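PDB 6KXD: ketosynthase from Streptomyces sp. MSC090213JE08, which belongs to the ishigamide ketosynthase/chain length factor of a highly reducing type II polyketide synthase and probably helps in building the polyketide chain. Local coordinates for residues S26-Y31 and A91-D96; V116-T121 and E231-F236; E286-V291 and E345-S350. All blocks are in the same frame, centred on the assembly; numbering follows the deposited sequence.

Contact 1 of 3, residues S26-Y31 and A91-D96; sequences SAVSPY and ALVASD
With OG of Ser26 set opposite its own amide nitrogen (chi1 -167°) and CG2 of Val28 turned back beside its amide (CG1 being the trans methyl, chi1 176°), two side chains of one strand are brought against a single turn of helix 86-99. The polar one comes first. Ser26 OG donates to the backbone oxygen of Ala94 at 3.1 Å, approaching in the carbonyl plane and on a lone pair with a C=O...OG angle of 126°. CB of the same serine lies 3.3 Å from Ala94 O, so the whole CH2-OH group is pressed against this peptide oxygen. Such a strand-and-helix pairing is part of the layered thiolase fold, in which helices pack on the faces of central sheets; strand 26-29 and the 91-96 part of the helix run in largely opposed directions but well off antiparallel, their axes 7.0 Å apart at closest. Two residues along, Val28 fills the apolar half of the contact. Its CG2 meets CG1 of Val93 at 3.6 Å, the two valines crossing at about a right angle, and also stands 3.7 Å from Ala94 N and 4.1 Å from Ala94 CB. Ala94 also packs on Cys233 and Leu235 of the neighbouring strand 229-240, while on another side of the helix Asp96 forms a salt bridge with Arg164 and Ser95 OG is hydrogen-bonded to His165.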
loop_
_atom_site.group_PDB
_atom_site.type_symbol
_atom_site.label_atom_id
_atom_site.label_comp_id
_atom_site.label_asym_id
_atom_site.label_seq_id
_atom_site.Cartn_x
_atom_site.Cartn_y
_atom_site.Cartn_z
ATOM N N SER B 26 7.591 10.904 16.684
ATOM C CA SER B 26 7.174 10.125 17.747
ATOM C C SER B 26 7.609 8.700 17.484
ATOM O O SER B 26 7.854 8.326 16.335
ATOM C CB SER B 26 5.690 10.211 17.918
ATOM O OG SER B 26 5.344 9.661 19.182
ATOM N N ALA B 27 7.681 7.936 18.549
ATOM C CA ALA B 27 8.057 6.562 18.453
ATOM C C ALA B 27 7.519 5.791 19.644
ATOM O O ALA B 27 7.460 6.267 20.767
ATOM C CB ALA B 27 9.549 6.401 18.379
ATOM N N VAL B 28 7.149 4.556 19.353
ATOM C CA VAL B 28 6.876 3.592 20.329
ATOM C C VAL B 28 7.759 2.440 19.897
ATOM O O VAL B 28 7.705 2.023 18.749
ATOM C CB VAL B 28 5.394 3.174 20.351
ATOM C CG1 VAL B 28 5.158 2.068 21.358
ATOM C CG2 VAL B 28 4.464 4.351 20.599
ATOM N N SER B 29 8.636 2.025 20.775
ATOM C CA SER B 29 9.734 1.227 20.332
ATOM C C SER B 29 10.203 0.306 21.450
ATOM O O SER B 29 9.719 0.380 22.579
ATOM C CB SER B 29 10.850 2.148 19.899
ATOM O OG SER B 29 11.520 2.626 21.052
ATOM N N PRO B 30 11.175 -0.594 21.179
ATOM C CA PRO B 30 11.707 -1.437 22.244
ATOM C C PRO B 30 12.397 -0.647 23.367
ATOM O O PRO B 30 12.624 -1.233 24.394
ATOM C CB PRO B 30 12.695 -2.364 21.523
ATOM C CG PRO B 30 12.175 -2.367 20.088
ATOM C CD PRO B 30 11.701 -0.956 19.854
ATOM N N TYR B 31 12.629 0.662 23.163
ATOM C CA TYR B 31 13.094 1.572 24.187
ATOM C C TYR B 31 11.979 2.020 25.118
ATOM O O TYR B 31 12.286 2.467 26.191
ATOM C CB TYR B 31 13.730 2.809 23.576
ATOM C CG TYR B 31 15.064 2.496 22.954
ATOM C CD1 TYR B 31 15.978 1.728 23.658
ATOM C CD2 TYR B 31 15.426 2.971 21.710
ATOM C CE1 TYR B 31 17.213 1.419 23.128
ATOM C CE2 TYR B 31 16.673 2.682 21.168
ATOM C CZ TYR B 31 17.567 1.896 21.884
ATOM O OH TYR B 31 18.806 1.548 21.413
ATOM N N ALA B 91 0.604 2.141 16.265
ATOM C CA ALA B 91 0.432 3.281 15.395
ATOM C C ALA B 91 -0.353 4.352 16.137
ATOM O O ALA B 91 -0.026 5.556 16.043
ATOM C CB ALA B 91 -0.278 2.922 14.126
ATOM N N LEU B 92 -1.396 3.918 16.860
ATOM C CA LEU B 92 -2.287 4.932 17.513
ATOM C C LEU B 92 -1.526 5.641 18.624
ATOM O O LEU B 92 -1.639 6.864 18.726
ATOM C CB LEU B 92 -3.562 4.305 18.060
ATOM C CG LEU B 92 -4.516 3.763 17.000
ATOM C CD1 LEU B 92 -5.791 3.207 17.624
ATOM C CD2 LEU B 92 -4.849 4.796 15.962
ATOM N N VAL B 93 -0.791 4.870 19.412
ATOM C CA VAL B 93 -0.042 5.445 20.503
ATOM C C VAL B 93 1.015 6.369 19.909
ATOM O O VAL B 93 1.186 7.476 20.352
ATOM C CB VAL B 93 0.574 4.398 21.430
ATOM C CG1 VAL B 93 1.466 5.093 22.469
ATOM C CG2 VAL B 93 -0.500 3.585 22.124
ATOM N N ALA B 94 1.614 5.958 18.800
ATOM C CA ALA B 94 2.602 6.818 18.214
ATOM C C ALA B 94 1.951 8.113 17.716
ATOM O O ALA B 94 2.556 9.194 17.800
ATOM C CB ALA B 94 3.340 6.109 17.109
ATOM N N SER B 95 0.730 8.005 17.154
ATOM C CA SER B 95 0.043 9.156 16.590
ATOM C C SER B 95 -0.215 10.191 17.680
ATOM O O SER B 95 -0.172 11.356 17.380
ATOM C CB SER B 95 -1.225 8.821 15.843
ATOM O OG SER B 95 -2.268 8.384 16.675
ATOM N N ASP B 96 -0.594 9.716 18.856
ATOM C CA ASP B 96 -0.839 10.576 20.002
ATOM C C ASP B 96 0.434 11.325 20.405
ATOM O O ASP B 96 0.373 12.528 20.674
ATOM C CB ASP B 96 -1.337 9.769 21.189
ATOM C CG ASP B 96 -2.816 9.435 21.106
ATOM O OD1 ASP B 96 -3.417 9.675 20.038
ATOM O OD2 ASP B 96 -3.325 8.894 22.105
#

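Contact 2 of 3, residues V116-T121 and E231-F236; sequences VVLGIT and EGCGLF
Strands 116-119 and 232-236 run antiparallel as next-but-one neighbours, each pairing with strand 199-206 between them, and their nearest CA atoms, those of Leu118 and Leu235, are 8.3 Å apart. No backbone bond can bridge that gap, so in this central sheet of the thiolase fold the two strands meet through side chains alone. Leu118 supplies one side: with CG trans to its amide nitrogen (chi1 -169°), the isobutyl group leans toward the other segment and brings CD1 within reach of it. Leu235 answers from a different rotamer, CG beside its own nitrogen (chi1 -64°), and offers CD2; the two leucines meet at a slant. Leu235 also lies against helix 86-99, where it reaches Leu98, and all three touching residues are buried. Past the end of the first strand, Ile120 and Thr121 approach the partner subunit, packing on Thr167 and Asn144 of that chain respectively. Within the contact itself a single methyl serves both partners: Leu118 CD1 touches Leu235 CD2 at 4.0 Å and lies 4.4 Å from the sulfur, SG, of Cys233.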
loop_
_atom_site.group_PDB
_atom_site.type_symbol
_atom_site.label_atom_id
_atom_site.label_comp_id
_atom_site.label_asym_id
_atom_site.label_seq_id
_atom_site.Cartn_x
_atom_site.Cartn_y
_atom_site.Cartn_z
ATOM N N VAL B 116 -1.978 11.053 5.810
ATOM C CA VAL B 116 -1.430 10.008 6.616
ATOM C C VAL B 116 -0.875 8.966 5.663
ATOM O O VAL B 116 -1.633 8.555 4.774
ATOM C CB VAL B 116 -2.491 9.322 7.504
ATOM C CG1 VAL B 116 -1.900 8.105 8.208
ATOM C CG2 VAL B 116 -3.080 10.296 8.513
ATOM N N VAL B 117 0.401 8.590 5.838
ATOM C CA VAL B 117 0.900 7.413 5.105
ATOM C C VAL B 117 1.754 6.567 6.051
ATOM O O VAL B 117 2.694 7.069 6.668
ATOM C CB VAL B 117 1.640 7.777 3.811
ATOM C CG1 VAL B 117 2.803 8.726 4.017
ATOM C CG2 VAL B 117 2.088 6.510 3.087
ATOM N N LEU B 118 1.396 5.266 6.178
ATOM C CA LEU B 118 2.044 4.348 7.035
ATOM C C LEU B 118 2.645 3.206 6.210
ATOM O O LEU B 118 1.962 2.662 5.374
ATOM C CB LEU B 118 1.050 3.779 8.030
ATOM C CG LEU B 118 1.653 2.968 9.173
ATOM C CD1 LEU B 118 2.501 3.820 10.119
ATOM C CD2 LEU B 118 0.555 2.266 9.973
ATOM N N GLY B 119 3.916 2.903 6.446
ATOM C CA GLY B 119 4.545 1.704 5.857
ATOM C C GLY B 119 4.417 0.483 6.775
ATOM O O GLY B 119 4.504 0.536 8.025
ATOM N N ILE B 120 4.232 -0.675 6.137
ATOM C CA ILE B 120 4.051 -1.942 6.830
ATOM C C ILE B 120 4.841 -2.991 6.050
ATOM O O ILE B 120 5.349 -2.680 4.989
ATOM C CB ILE B 120 2.570 -2.347 6.891
ATOM C CG1 ILE B 120 1.964 -2.487 5.494
ATOM C CG2 ILE B 120 1.803 -1.369 7.765
ATOM C CD1 ILE B 120 0.555 -3.104 5.438
ATOM N N THR B 121 4.905 -4.194 6.623
ATOM C CA THR B 121 5.422 -5.390 5.945
ATOM C C THR B 121 4.220 -6.144 5.380
ATOM O O THR B 121 3.998 -6.263 4.159
ATOM C CB THR B 121 6.264 -6.241 6.893
ATOM O OG1 THR B 121 7.360 -5.509 7.424
ATOM C CG2 THR B 121 6.813 -7.475 6.215
ATOM N N GLU B 231 9.888 -4.419 17.411
ATOM C CA GLU B 231 8.625 -3.954 16.967
ATOM C C GLU B 231 8.519 -2.472 17.294
ATOM O O GLU B 231 9.240 -1.934 18.150
ATOM C CB GLU B 231 7.500 -4.728 17.655
ATOM C CG GLU B 231 7.510 -4.540 19.151
ATOM C CD GLU B 231 6.247 -4.968 19.897
ATOM O OE1 GLU B 231 5.274 -5.329 19.235
ATOM O OE2 GLU B 231 6.254 -4.940 21.144
ATOM N N GLY B 232 7.482 -1.875 16.741
ATOM C CA GLY B 232 7.040 -0.650 17.180
ATOM C C GLY B 232 6.580 0.210 16.029
ATOM O O GLY B 232 6.257 -0.268 14.942
ATOM N N CYS B 233 6.573 1.516 16.264
ATOM C CA CYS B 233 6.141 2.465 15.261
ATOM C C CYS B 233 6.906 3.774 15.434
ATOM O O CYS B 233 7.058 4.280 16.531
ATOM C CB CYS B 233 4.646 2.756 15.374
ATOM S SG CYS B 233 4.010 4.054 14.273
ATOM N N GLY B 234 7.370 4.323 14.319
ATOM C CA GLY B 234 7.911 5.646 14.262
ATOM C C GLY B 234 7.104 6.470 13.312
ATOM O O GLY B 234 6.713 5.950 12.240
ATOM N N LEU B 235 6.808 7.728 13.697
ATOM C CA LEU B 235 6.044 8.650 12.909
ATOM C C LEU B 235 6.678 10.039 12.925
ATOM O O LEU B 235 7.291 10.417 13.947
ATOM C CB LEU B 235 4.636 8.840 13.473
ATOM C CG LEU B 235 3.711 7.632 13.488
ATOM C CD1 LEU B 235 2.408 8.035 14.160
ATOM C CD2 LEU B 235 3.442 7.129 12.069
ATOM N N PHE B 236 6.523 10.712 11.793
ATOM C CA PHE B 236 7.025 12.043 11.533
ATOM C C PHE B 236 5.902 12.951 11.092
ATOM O O PHE B 236 5.004 12.540 10.335
ATOM C CB PHE B 236 8.091 12.015 10.445
ATOM C CG PHE B 236 9.097 10.982 10.791
ATOM C CD1 PHE B 236 10.025 11.232 11.806
ATOM C CD2 PHE B 236 9.044 9.743 10.192
ATOM C CE1 PHE B 236 10.934 10.255 12.163
ATOM C CE2 PHE B 236 9.904 8.739 10.604
ATOM C CZ PHE B 236 10.845 9.006 11.592
#

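Contact 3 of 3, residues E286-V291 and E345-S350; sequences EVWAAV and EADADS
The carbonyl oxygen of Asp347 accepts the backbone N-H of Ser350 at 2.8 Å, closing the short 3-10 turn that presents this serine to Trp288. Ser350 OG stands equally close, 2.8 Å from Asp347 O, but Ala344 O at the end of helix 332-344 is a second acceptor within reach of its single proton, and Ala344 is its stronger partner. That hydroxyl lies between its own backbone nitrogen and carbonyl carbon (chi1 63°), which directs it into the turn and leaves CA and CB to meet the indole. Trp288 supplies the other half. Its CG is trans to the amide nitrogen (chi1 173°), carrying the ring out from the corner the chain turns here. Ser350 CA rests over the six-membered ring in a CH-pi contact, 4.1 Å from the centroid and 21° off the ring normal, while CB sits 3.5 Å from CH2 at the rim. Asp347 OD2 lies at the ring edge, 4.4 Å from CZ2, and the backbone oxygen of Asp349 is placed obliquely. This plain packing joins the loop after helix 332-344 to the region of strands 287-291, 354-360 and 365-373, the last through Leu373, which both Trp288 and Ser350 touch. Arg318 adds a cation-pi interaction; a phosphate ion, probably from the crystallisation liquor, is about 4 Å from the Trp288 side chain. No hydrogen bond joins the two segments, so the direct contact probably rests on dispersion and on a weak attraction of the indole face for the CA-H of Ser350.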
loop_
_atom_site.group_PDB
_atom_site.type_symbol
_atom_site.label_atom_id
_atom_site.label_comp_id
_atom_site.label_asym_id
_atom_site.label_seq_id
_atom_site.Cartn_x
_atom_site.Cartn_y
_atom_site.Cartn_z
ATOM N N GLU B 286 30.260 14.821 3.132
ATOM C CA GLU B 286 29.490 15.719 3.997
ATOM C C GLU B 286 28.606 14.935 4.979
ATOM O O GLU B 286 28.047 15.505 5.921
ATOM C CB GLU B 286 28.554 16.582 3.165
ATOM C CG GLU B 286 29.249 17.590 2.272
ATOM C CD GLU B 286 28.193 18.422 1.572
ATOM O OE1 GLU B 286 28.212 18.483 0.322
ATOM O OE2 GLU B 286 27.323 18.969 2.293
ATOM N N VAL B 287 28.462 13.625 4.772
ATOM C CA VAL B 287 27.567 12.849 5.624
ATOM C C VAL B 287 28.131 12.796 7.029
ATOM O O VAL B 287 29.254 12.365 7.257
ATOM C CB VAL B 287 27.326 11.425 5.087
ATOM C CG1 VAL B 287 26.457 10.643 6.060
ATOM C CG2 VAL B 287 26.737 11.475 3.697
ATOM N N TRP B 288 27.305 13.237 7.986
ATOM C CA TRP B 288 27.683 13.358 9.362
ATOM C C TRP B 288 27.148 12.178 10.161
ATOM O O TRP B 288 27.774 11.745 11.142
ATOM C CB TRP B 288 27.181 14.713 9.882
ATOM C CG TRP B 288 27.340 14.972 11.349
ATOM C CD1 TRP B 288 28.432 15.486 11.996
ATOM C CD2 TRP B 288 26.339 14.763 12.352
ATOM N NE1 TRP B 288 28.175 15.588 13.337
ATOM C CE2 TRP B 288 26.906 15.146 13.587
ATOM C CE3 TRP B 288 25.020 14.281 12.319
ATOM C CZ2 TRP B 288 26.189 15.073 14.776
ATOM C CZ3 TRP B 288 24.325 14.186 13.504
ATOM C CH2 TRP B 288 24.905 14.582 14.709
ATOM N N ALA B 289 25.986 11.668 9.735
ATOM C CA ALA B 289 25.403 10.480 10.349
ATOM C C ALA B 289 24.834 9.595 9.249
ATOM O O ALA B 289 24.131 10.090 8.354
ATOM C CB ALA B 289 24.325 10.858 11.351
ATOM N N ALA B 290 25.239 8.328 9.273
ATOM C CA ALA B 290 24.738 7.342 8.354
ATOM C C ALA B 290 24.208 6.163 9.162
ATOM O O ALA B 290 24.919 5.585 9.974
ATOM C CB ALA B 290 25.820 6.893 7.415
ATOM N N VAL B 291 22.945 5.807 8.902
ATOM C CA VAL B 291 22.232 4.833 9.686
ATOM C C VAL B 291 21.675 3.783 8.746
ATOM O O VAL B 291 20.662 3.983 8.101
ATOM C CB VAL B 291 21.128 5.463 10.545
ATOM C CG1 VAL B 291 20.505 4.401 11.401
ATOM C CG2 VAL B 291 21.667 6.599 11.417
ATOM N N GLU B 345 19.086 16.058 18.194
ATOM C CA GLU B 345 18.422 16.910 19.156
ATOM C C GLU B 345 19.371 17.092 20.359
ATOM O O GLU B 345 20.072 16.145 20.790
ATOM C CB GLU B 345 17.074 16.316 19.606
ATOM C CG GLU B 345 16.414 17.004 20.803
ATOM C CD GLU B 345 15.780 16.036 21.809
ATOM O OE1 GLU B 345 14.906 15.230 21.386
ATOM O OE2 GLU B 345 16.207 16.032 23.007
ATOM N N ALA B 346 19.426 18.342 20.837
ATOM C CA ALA B 346 20.112 18.735 22.101
ATOM C C ALA B 346 21.626 18.561 21.909
ATOM O O ALA B 346 22.360 18.159 22.824
ATOM C CB ALA B 346 19.551 17.944 23.267
ATOM N N ASP B 347 22.071 18.831 20.671
ATOM C CA ASP B 347 23.478 18.735 20.305
ATOM C C ASP B 347 23.723 19.659 19.115
ATOM O O ASP B 347 23.619 19.235 17.964
ATOM C CB ASP B 347 23.916 17.308 19.988
ATOM C CG ASP B 347 25.413 17.233 19.701
ATOM O OD1 ASP B 347 26.159 18.157 20.155
ATOM O OD2 ASP B 347 25.826 16.301 19.000
ATOM N N ALA B 348 24.065 20.909 19.436
ATOM C CA ALA B 348 24.280 21.991 18.480
ATOM C C ALA B 348 25.227 21.559 17.344
ATOM O O ALA B 348 25.147 22.116 16.258
ATOM C CB ALA B 348 24.799 23.210 19.212
ATOM N N ASP B 349 26.085 20.559 17.584
ATOM C CA ASP B 349 27.052 20.056 16.572
ATOM C C ASP B 349 26.304 19.524 15.333
ATOM O O ASP B 349 26.864 19.480 14.238
ATOM C CB ASP B 349 27.960 18.952 17.134
ATOM C CG ASP B 349 29.118 19.392 18.043
ATOM O OD1 ASP B 349 29.280 20.608 18.298
ATOM O OD2 ASP B 349 29.858 18.505 18.507
ATOM N N SER B 350 25.041 19.101 15.512
ATOM C CA SER B 350 24.279 18.470 14.446
ATOM C C SER B 350 23.704 19.494 13.464
ATOM O O SER B 350 23.296 19.112 12.385
ATOM C CB SER B 350 23.164 17.624 15.012
ATOM O OG SER B 350 22.217 18.415 15.723
#

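Contacts 1, 2 and 3 follow one another in series along the chain, yet they are unevenly spaced in the fold. The centres of contacts 1 and 2 are 9 Å apart, and strands 20-29 and 229-240 join them directly: Val28 O probably accepts from Cys233 N at 2.8 Å. Helix 86-99 lies over both strands, so the two contacts belong to one buried helix-on-sheet region in the N-terminal ketoacyl synthase part. Contact 3 lies apart, its centre about 23 Å from each of the others, near the surface where strands 287-291 and 354-360 pair. Contacts 1 and 2 thus tie helix 86-99 and the central strands into one core, while contact 3 separately fastens a peripheral loop to distant strands.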